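Side-chain contacts in gamma-glutamyltranspeptidase (Streptomyces lincolnensis, PDB 6J3A), which is a homologue of gamma-glutamyltranspeptidases in the NTN hydrolase clan and probably acts on gamma-glutamyl or related amide bonds: residues A22-S25 with A26-V29; D113-M116 with L117-R120; G551-P554 with G555-T558. One frame throughout, in Å; residues are numbered along the deposited sequence.

Contact 1: residues A22-S25 with A26-V29; sequences ASQS and AMAV
Ala26 N, Met27 N and Ala28 N bond in turn to Ala22 O, Ser23 O and Gln24 O, the successive i to i+4 bonds of helix 20-31. The shortest is Ala28 N to Gln24 O, at 2.8 Å. Val29 N to Ser25 O follows the same pattern but is weak, at 3.3 Å. The Ala26 bond is the straightest of the set, with an N-H...O angle of 166°.

The side chains in this part of the helix meet mostly backbone. The methyl of Ala26 rests on the carbonyl oxygens one turn back, with CB 3.4 Å from Ala22 O. Ala28 CB sits 3.3 Å from Ser25 O in the same way. Val29 brings one branch to this carbonyl, CG2 at 3.6 Å from Ser25 O.

Gln24 and Met27 are the long side chains, and they pass each other at a slant. Gln24 CG is anti to the backbone N (chi1 -175°), and a bend at chi2 carries the amide along the helix. Its NE2 thereby comes 4.1 Å from Met27 CB, a loose contact. The amide nitrogen is hydrogen-bonded to Glu31 of the second subunit, and Met27 packs on Gln24 of that subunit. This face of the helix therefore belongs to the dimer interface. Other side chains pack on helix 36-50, helix 127-140 and strand 13-17.

The serine hydroxyls are also engaged. Ser25 OG lies beside its own backbone N and bonds back to Leu21 O. Ser23 OG bonds to Tyr613 O. All eight residues are buried. The two buried hydroxyls are thus satisfied by backbone carbonyls of their own chain, whereas Gln24 NE2 finds its partner across the dimer.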
ATOM      1  N   ALA A  22      -8.727  -8.008   0.137  1.00 26.21           N
ATOM      2  CA  ALA A  22      -8.296  -9.401   0.195  1.00 26.33           C
ATOM      3  C   ALA A  22      -6.889  -9.523   0.776  1.00 26.30           C
ATOM      4  O   ALA A  22      -6.602 -10.457   1.530  1.00 27.48           O
ATOM      5  CB  ALA A  22      -8.365 -10.028  -1.185  1.00 26.43           C
ATOM      6  N   SER A  23      -6.017  -8.577   0.431  1.00 26.38           N
ATOM      7  CA  SER A  23      -4.660  -8.557   0.972  1.00 25.84           C
ATOM      8  C   SER A  23      -4.688  -8.465   2.478  1.00 26.42           C
ATOM      9  O   SER A  23      -4.088  -9.292   3.170  1.00 26.40           O
ATOM     10  CB  SER A  23      -3.884  -7.372   0.432  1.00 25.56           C
ATOM     11  OG  SER A  23      -3.557  -7.560  -0.920  1.00 25.45           O
ATOM     12  N   GLN A  24      -5.406  -7.455   2.969  1.00 26.64           N
ATOM     13  CA  GLN A  24      -5.438  -7.152   4.395  1.00 26.64           C
ATOM     14  C   GLN A  24      -6.169  -8.229   5.191  1.00 26.42           C
ATOM     15  O   GLN A  24      -5.847  -8.458   6.360  1.00 26.68           O
ATOM     16  CB  GLN A  24      -6.066  -5.769   4.633  1.00 27.16           C
ATOM     17  CG  GLN A  24      -6.065  -5.260   6.079  1.00 27.44           C
ATOM     18  CD  GLN A  24      -4.745  -5.480   6.813  1.00 28.94           C
ATOM     19  OE1 GLN A  24      -3.707  -4.971   6.395  1.00 29.42           O
ATOM     20  NE2 GLN A  24      -4.783  -6.251   7.917  1.00 28.53           N
ATOM     21  N   SER A  25      -7.137  -8.889   4.556  1.00 25.99           N
ATOM     22  CA  SER A  25      -7.901  -9.954   5.204  1.00 26.10           C
ATOM     23  C   SER A  25      -7.001 -11.173   5.389  1.00 26.72           C
ATOM     24  O   SER A  25      -6.987 -11.788   6.459  1.00 26.54           O
ATOM     25  CB  SER A  25      -9.148 -10.327   4.390  1.00 25.82           C
ATOM     26  OG  SER A  25     -10.085  -9.264   4.338  1.00 24.66           O
ATOM     27  N   ALA A  26      -6.243 -11.500   4.344  1.00 26.83           N
ATOM     28  CA  ALA A  26      -5.234 -12.562   4.410  1.00 27.63           C
ATOM     29  C   ALA A  26      -4.148 -12.242   5.445  1.00 28.17           C
ATOM     30  O   ALA A  26      -3.701 -13.113   6.187  1.00 28.52           O
ATOM     31  CB  ALA A  26      -4.610 -12.763   3.042  1.00 27.81           C
ATOM     32  N   MET A  27      -3.744 -10.980   5.497  1.00 28.46           N
ATOM     33  CA  MET A  27      -2.756 -10.528   6.463  1.00 28.48           C
ATOM     34  C   MET A  27      -3.289 -10.631   7.884  1.00 28.14           C
ATOM     35  O   MET A  27      -2.549 -10.986   8.798  1.00 28.16           O
ATOM     36  CB  MET A  27      -2.372  -9.085   6.173  1.00 28.17           C
ATOM     37  CG  MET A  27      -1.232  -8.572   7.019  1.00 28.42           C
ATOM     38  SD  MET A  27       0.301  -9.354   6.529  1.00 30.59           S
ATOM     39  CE  MET A  27       1.330  -9.003   7.949  1.00 30.78           C
ATOM     40  N   ALA A  28      -4.565 -10.302   8.063  1.00 28.19           N
ATOM     41  CA  ALA A  28      -5.241 -10.475   9.354  1.00 29.11           C
ATOM     42  C   ALA A  28      -5.101 -11.908   9.892  1.00 29.01           C
ATOM     43  O   ALA A  28      -4.926 -12.111  11.085  1.00 28.00           O
ATOM     44  CB  ALA A  28      -6.712 -10.089   9.243  1.00 28.55           C
ATOM     45  N   VAL A  29      -5.166 -12.886   8.997  1.00 30.03           N
ATOM     46  CA  VAL A  29      -5.005 -14.283   9.371  1.00 31.15           C
ATOM     47  C   VAL A  29      -3.586 -14.556   9.864  1.00 31.63           C
ATOM     48  O   VAL A  29      -3.399 -15.282  10.847  1.00 32.45           O
ATOM     49  CB  VAL A  29      -5.395 -15.206   8.202  1.00 31.56           C
ATOM     50  CG1 VAL A  29      -5.018 -16.662   8.478  1.00 31.96           C
ATOM     51  CG2 VAL A  29      -6.892 -15.078   7.938  1.00 31.27           C
TER

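Contact 2: residues D113-M116 with L117-R120; sequences DAWM and LLLR
Trp115 and Leu118 make the side-chain contact of this helix segment. They lie side by side and point the same way. Leu118 CD2 reaches the edge of the indole, near the ring plane, at 3.7 Å from Trp115 CZ3. The same methyl is 3.8 Å from Trp115 CE3, so it meets the rim of the six-membered ring and not a face. The torsions bring the pair together. Trp115 CG sits beside its backbone N (chi1 -67°), while Leu118 CG is turned anti to its own N (chi1 -166°).

The beta carbons of Leu117 to Arg120 touch carbonyl oxygens of the preceding turn. Arg120 CB is 3.3 Å from Met116 O, and Leu119 CB is 3.4 Å from Trp115 O.

The spacing is set by helix 111-122, an alpha helix with four consecutive i to i+4 bonds here. Leu117 N bonds to Asp113 O at 2.8 Å, and Leu118 N bonds to Ala114 O. Leu119 N to Trp115 O is nearly straight, with an N-H...O angle of 168°. Arg120 N to Met116 O is 2.9 Å long.

Further out, neighbouring elements pack against the helix. Trp115 packs on Val41 and Ala44 of helix 36-50 and on Val61 and Ile63 of strand 61-66. Met116 is bent at chi2 and chi3; it touches Phe45 of helix 36-50 as well as Ile209 and Arg213 of helix 205-217. The charged ends also bind outside the two segments. Asp113 OD1 forms a salt bridge with Arg213 of helix 205-217, and OD2 accepts a hydrogen bond from Ala255 N. Arg120 NH1 forms a salt bridge with Glu210 of the same helix 205-217.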
ATOM      1  N   ASP A 113     -13.167 -27.010  -3.815  1.00 29.19           N
ATOM      2  CA  ASP A 113     -12.508 -28.216  -3.303  1.00 30.71           C
ATOM      3  C   ASP A 113     -10.998 -28.009  -3.136  1.00 30.62           C
ATOM      4  O   ASP A 113     -10.406 -28.496  -2.172  1.00 33.15           O
ATOM      5  CB  ASP A 113     -12.769 -29.428  -4.196  1.00 31.46           C
ATOM      6  CG  ASP A 113     -12.476 -30.740  -3.485  1.00 32.35           C
ATOM      7  OD1 ASP A 113     -13.229 -31.092  -2.541  1.00 33.04           O
ATOM      8  OD2 ASP A 113     -11.481 -31.416  -3.847  1.00 31.97           O
ATOM      9  N   ALA A 114     -10.399 -27.277  -4.074  1.00 28.97           N
ATOM     10  CA  ALA A 114      -8.988 -26.924  -4.012  1.00 28.79           C
ATOM     11  C   ALA A 114      -8.623 -26.151  -2.751  1.00 28.88           C
ATOM     12  O   ALA A 114      -7.658 -26.498  -2.084  1.00 30.50           O
ATOM     13  CB  ALA A 114      -8.586 -26.133  -5.246  1.00 29.27           C
ATOM     14  N   TRP A 115      -9.390 -25.117  -2.423  1.00 28.97           N
ATOM     15  CA  TRP A 115      -9.142 -24.335  -1.203  1.00 28.65           C
ATOM     16  C   TRP A 115      -9.397 -25.159   0.061  1.00 30.00           C
ATOM     17  O   TRP A 115      -8.752 -24.942   1.092  1.00 30.79           O
ATOM     18  CB  TRP A 115     -10.006 -23.065  -1.176  1.00 27.44           C
ATOM     19  CG  TRP A 115      -9.647 -22.049  -2.225  1.00 26.29           C
ATOM     20  CD1 TRP A 115     -10.461 -21.554  -3.209  1.00 26.27           C
ATOM     21  CD2 TRP A 115      -8.382 -21.399  -2.390  1.00 25.28           C
ATOM     22  NE1 TRP A 115      -9.780 -20.635  -3.978  1.00 25.47           N
ATOM     23  CE2 TRP A 115      -8.501 -20.526  -3.498  1.00 25.17           C
ATOM     24  CE3 TRP A 115      -7.161 -21.467  -1.709  1.00 24.95           C
ATOM     25  CZ2 TRP A 115      -7.450 -19.730  -3.934  1.00 24.99           C
ATOM     26  CZ3 TRP A 115      -6.113 -20.669  -2.146  1.00 25.48           C
ATOM     27  CH2 TRP A 115      -6.264 -19.813  -3.252  1.00 25.11           C
ATOM     28  N   MET A 116     -10.343 -26.092  -0.021  1.00 30.98           N
ATOM     29  CA  MET A 116     -10.630 -26.984   1.092  1.00 32.58           C
ATOM     30  C   MET A 116      -9.470 -27.932   1.298  1.00 32.65           C
ATOM     31  O   MET A 116      -9.099 -28.208   2.428  1.00 31.27           O
ATOM     32  CB  MET A 116     -11.913 -27.792   0.854  1.00 33.69           C
ATOM     33  CG  MET A 116     -13.218 -27.028   1.001  1.00 34.11           C
ATOM     34  SD  MET A 116     -13.331 -25.953   2.442  1.00 33.94           S
ATOM     35  CE  MET A 116     -12.826 -24.403   1.702  1.00 33.77           C
ATOM     36  N   LEU A 117      -8.913 -28.440   0.200  1.00 33.92           N
ATOM     37  CA  LEU A 117      -7.752 -29.328   0.282  1.00 35.49           C
ATOM     38  C   LEU A 117      -6.565 -28.609   0.897  1.00 35.41           C
ATOM     39  O   LEU A 117      -5.899 -29.144   1.785  1.00 36.20           O
ATOM     40  CB  LEU A 117      -7.343 -29.880  -1.092  1.00 36.31           C
ATOM     41  CG  LEU A 117      -7.672 -31.341  -1.421  1.00 37.84           C
ATOM     42  CD1 LEU A 117      -6.962 -31.727  -2.706  1.00 38.04           C
ATOM     43  CD2 LEU A 117      -7.285 -32.337  -0.336  1.00 38.24           C
ATOM     44  N   LEU A 118      -6.308 -27.399   0.409  1.00 34.24           N
ATOM     45  CA  LEU A 118      -5.229 -26.572   0.935  1.00 33.47           C
ATOM     46  C   LEU A 118      -5.369 -26.372   2.440  1.00 31.80           C
ATOM     47  O   LEU A 118      -4.448 -26.652   3.201  1.00 31.63           O
ATOM     48  CB  LEU A 118      -5.183 -25.224   0.218  1.00 33.50           C
ATOM     49  CG  LEU A 118      -3.893 -24.424   0.451  1.00 34.13           C
ATOM     50  CD1 LEU A 118      -2.666 -25.076  -0.174  1.00 34.65           C
ATOM     51  CD2 LEU A 118      -4.052 -23.022  -0.100  1.00 34.60           C
ATOM     52  N   LEU A 119      -6.536 -25.912   2.856  1.00 30.93           N
ATOM     53  CA  LEU A 119      -6.822 -25.723   4.267  1.00 31.10           C
ATOM     54  C   LEU A 119      -6.622 -27.013   5.071  1.00 31.70           C
ATOM     55  O   LEU A 119      -6.024 -26.995   6.132  1.00 31.61           O
ATOM     56  CB  LEU A 119      -8.249 -25.186   4.457  1.00 30.46           C
ATOM     57  CG  LEU A 119      -8.605 -24.531   5.800  1.00 30.39           C
ATOM     58  CD1 LEU A 119      -7.687 -23.361   6.127  1.00 30.87           C
ATOM     59  CD2 LEU A 119     -10.048 -24.055   5.802  1.00 29.76           C
ATOM     60  N   ARG A 120      -7.089 -28.132   4.543  1.00 33.50           N
ATOM     61  CA  ARG A 120      -7.051 -29.397   5.272  1.00 34.27           C
ATOM     62  C   ARG A 120      -5.634 -29.935   5.444  1.00 34.03           C
ATOM     63  O   ARG A 120      -5.272 -30.399   6.531  1.00 33.57           O
ATOM     64  CB  ARG A 120      -7.909 -30.438   4.558  1.00 35.10           C
ATOM     65  CG  ARG A 120      -8.105 -31.728   5.347  1.00 36.30           C
ATOM     66  CD  ARG A 120      -8.585 -32.864   4.471  1.00 37.55           C
ATOM     67  NE  ARG A 120      -7.613 -33.190   3.425  1.00 39.10           N
ATOM     68  CZ  ARG A 120      -7.660 -34.256   2.628  1.00 39.48           C
ATOM     69  NH1 ARG A 120      -8.641 -35.151   2.724  1.00 39.41           N
ATOM     70  NH2 ARG A 120      -6.705 -34.429   1.719  1.00 39.45           N
TER

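Contact 3: residues G551-P554 with G555-T558; sequences GMRP and GSVT
A type II beta turn from Arg553 to Ser556 leads the chain into strand 556-560. Ser556 N closes it with a 3.2 Å hydrogen bond to Arg553 O. The N-H...O angle is 145°, and the donor stands above the carbonyl plane. Pro554 and Gly555 occupy the two corners. Gly555 has positive phi (63°), as expected at the third position of this turn.

The side chains of Arg553 and Ser556 meet across the turn. Arg553 CB lies 3.7 Å from Ser556 CB. Ser556 CB also sits 3.3 Å from Arg553 O, the acceptor of the closing bond. Ser556 OG is anti to its backbone N (chi1 -173°), and this turns it over one face of the guanidinium. It stands 3.5 Å above that plane, displaced toward the rim, and 3.6 Å from Arg553 NH1. Thr558 OG1 is at the edge of the guanidinium, but at 4.4 Å from Arg553 NH1 it is distant.

Strand 556-560 is the middle strand of a small mixed sheet, between 538-540 and 577-581. Arg553 NH1 forms a salt bridge with Asp541, just after strand 538-540. Asp541 also makes backbone hydrogen bonds with Arg553 and Ser556. Gly555 N is hydrogen-bonded to Ser542 OG.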
ATOM      1  N   GLY A 551     -10.662 -15.095 -31.930  1.00 37.27           N
ATOM      2  CA  GLY A 551      -9.859 -14.563 -33.027  1.00 39.20           C
ATOM      3  C   GLY A 551      -8.359 -14.463 -32.719  1.00 39.99           C
ATOM      4  O   GLY A 551      -7.908 -14.713 -31.596  1.00 39.34           O
ATOM      5  N   MET A 552      -7.581 -14.148 -33.748  1.00 41.73           N
ATOM      6  CA  MET A 552      -6.193 -13.691 -33.589  1.00 42.95           C
ATOM      7  C   MET A 552      -5.950 -12.393 -34.356  1.00 42.80           C
ATOM      8  O   MET A 552      -6.667 -12.089 -35.310  1.00 42.07           O
ATOM      9  CB  MET A 552      -5.212 -14.785 -34.026  1.00 44.31           C
ATOM     10  CG  MET A 552      -4.623 -14.714 -35.425  1.00 45.27           C
ATOM     11  SD  MET A 552      -3.498 -16.103 -35.703  1.00 45.53           S
ATOM     12  CE  MET A 552      -1.992 -15.231 -36.125  1.00 46.33           C
ATOM     13  N   ARG A 553      -4.949 -11.631 -33.925  1.00 43.37           N
ATOM     14  CA  ARG A 553      -4.597 -10.369 -34.579  1.00 46.19           C
ATOM     15  C   ARG A 553      -3.152 -10.452 -35.062  1.00 45.41           C
ATOM     16  O   ARG A 553      -2.229 -10.257 -34.272  1.00 43.45           O
ATOM     17  CB  ARG A 553      -4.800  -9.199 -33.620  1.00 49.81           C
ATOM     18  CG  ARG A 553      -6.245  -9.034 -33.156  1.00 53.40           C
ATOM     19  CD  ARG A 553      -6.361  -8.351 -31.793  1.00 58.86           C
ATOM     20  NE  ARG A 553      -6.564  -6.889 -31.871  1.00 64.65           N
ATOM     21  CZ  ARG A 553      -5.973  -5.956 -31.099  1.00 67.53           C
ATOM     22  NH1 ARG A 553      -5.072  -6.275 -30.164  1.00 69.32           N
ATOM     23  NH2 ARG A 553      -6.269  -4.666 -31.277  1.00 66.53           N
ATOM     24  N   PRO A 554      -2.950 -10.777 -36.356  1.00 46.39           N
ATOM     25  CA  PRO A 554      -1.598 -11.005 -36.866  1.00 45.38           C
ATOM     26  C   PRO A 554      -0.668  -9.812 -36.700  1.00 42.81           C
ATOM     27  O   PRO A 554      -1.047  -8.686 -37.016  1.00 42.16           O
ATOM     28  CB  PRO A 554      -1.825 -11.296 -38.355  1.00 46.24           C
ATOM     29  CG  PRO A 554      -3.203 -11.838 -38.429  1.00 47.04           C
ATOM     30  CD  PRO A 554      -3.970 -11.097 -37.377  1.00 47.68           C
ATOM     31  N   GLY A 555       0.533 -10.084 -36.191  1.00 41.22           N
ATOM     32  CA  GLY A 555       1.568  -9.070 -35.970  1.00 40.39           C
ATOM     33  C   GLY A 555       1.258  -7.957 -34.976  1.00 39.26           C
ATOM     34  O   GLY A 555       1.956  -6.941 -34.957  1.00 40.27           O
ATOM     35  N   SER A 556       0.240  -8.151 -34.136  1.00 37.70           N
ATOM     36  CA  SER A 556      -0.273  -7.090 -33.267  1.00 35.91           C
ATOM     37  C   SER A 556       0.390  -7.103 -31.907  1.00 35.82           C
ATOM     38  O   SER A 556       0.345  -8.107 -31.197  1.00 35.39           O
ATOM     39  CB  SER A 556      -1.778  -7.222 -33.075  1.00 35.09           C
ATOM     40  OG  SER A 556      -2.283  -6.104 -32.364  1.00 34.09           O
ATOM     41  N   VAL A 557       0.969  -5.964 -31.537  1.00 37.50           N
ATOM     42  CA  VAL A 557       1.619  -5.808 -30.236  1.00 37.42           C
ATOM     43  C   VAL A 557       1.188  -4.507 -29.545  1.00 36.40           C
ATOM     44  O   VAL A 557       1.058  -3.458 -30.179  1.00 36.23           O
ATOM     45  CB  VAL A 557       3.153  -5.912 -30.373  1.00 37.20           C
ATOM     46  CG1 VAL A 557       3.741  -4.683 -31.051  1.00 37.80           C
ATOM     47  CG2 VAL A 557       3.795  -6.148 -29.018  1.00 37.65           C
ATOM     48  N   THR A 558       0.966  -4.593 -28.239  1.00 35.54           N
ATOM     49  CA  THR A 558       0.434  -3.468 -27.471  1.00 35.35           C
ATOM     50  C   THR A 558       1.406  -3.049 -26.361  1.00 34.63           C
ATOM     51  O   THR A 558       1.629  -3.801 -25.416  1.00 33.41           O
ATOM     52  CB  THR A 558      -0.946  -3.813 -26.885  1.00 34.93           C
ATOM     53  OG1 THR A 558      -1.813  -4.242 -27.942  1.00 35.31           O
ATOM     54  CG2 THR A 558      -1.581  -2.606 -26.173  1.00 35.14           C
TER

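How the contacts relate
Contacts 1 and 2 are buried helix segments; contact 3 is a partly buried beta turn. Helix 20-31 and helix 111-122 do not touch through these segments, whose nearest atoms are about 8 Å apart. Both pack on helix 36-50, which links them. Contact 3 lies on the opposite side of the chain's centre, about 38 Å from each of the others between centres. The chemistry differs with place. Contact 1 has small residues and an amide nitrogen that bonds to the second subunit. Contact 2 has large apolar groups, and its charged ends pair with helix 205-217. Contact 3 joins a Pro-Gly turn to a guanidinium covered on one face by a serine hydroxyl and paired with Asp541.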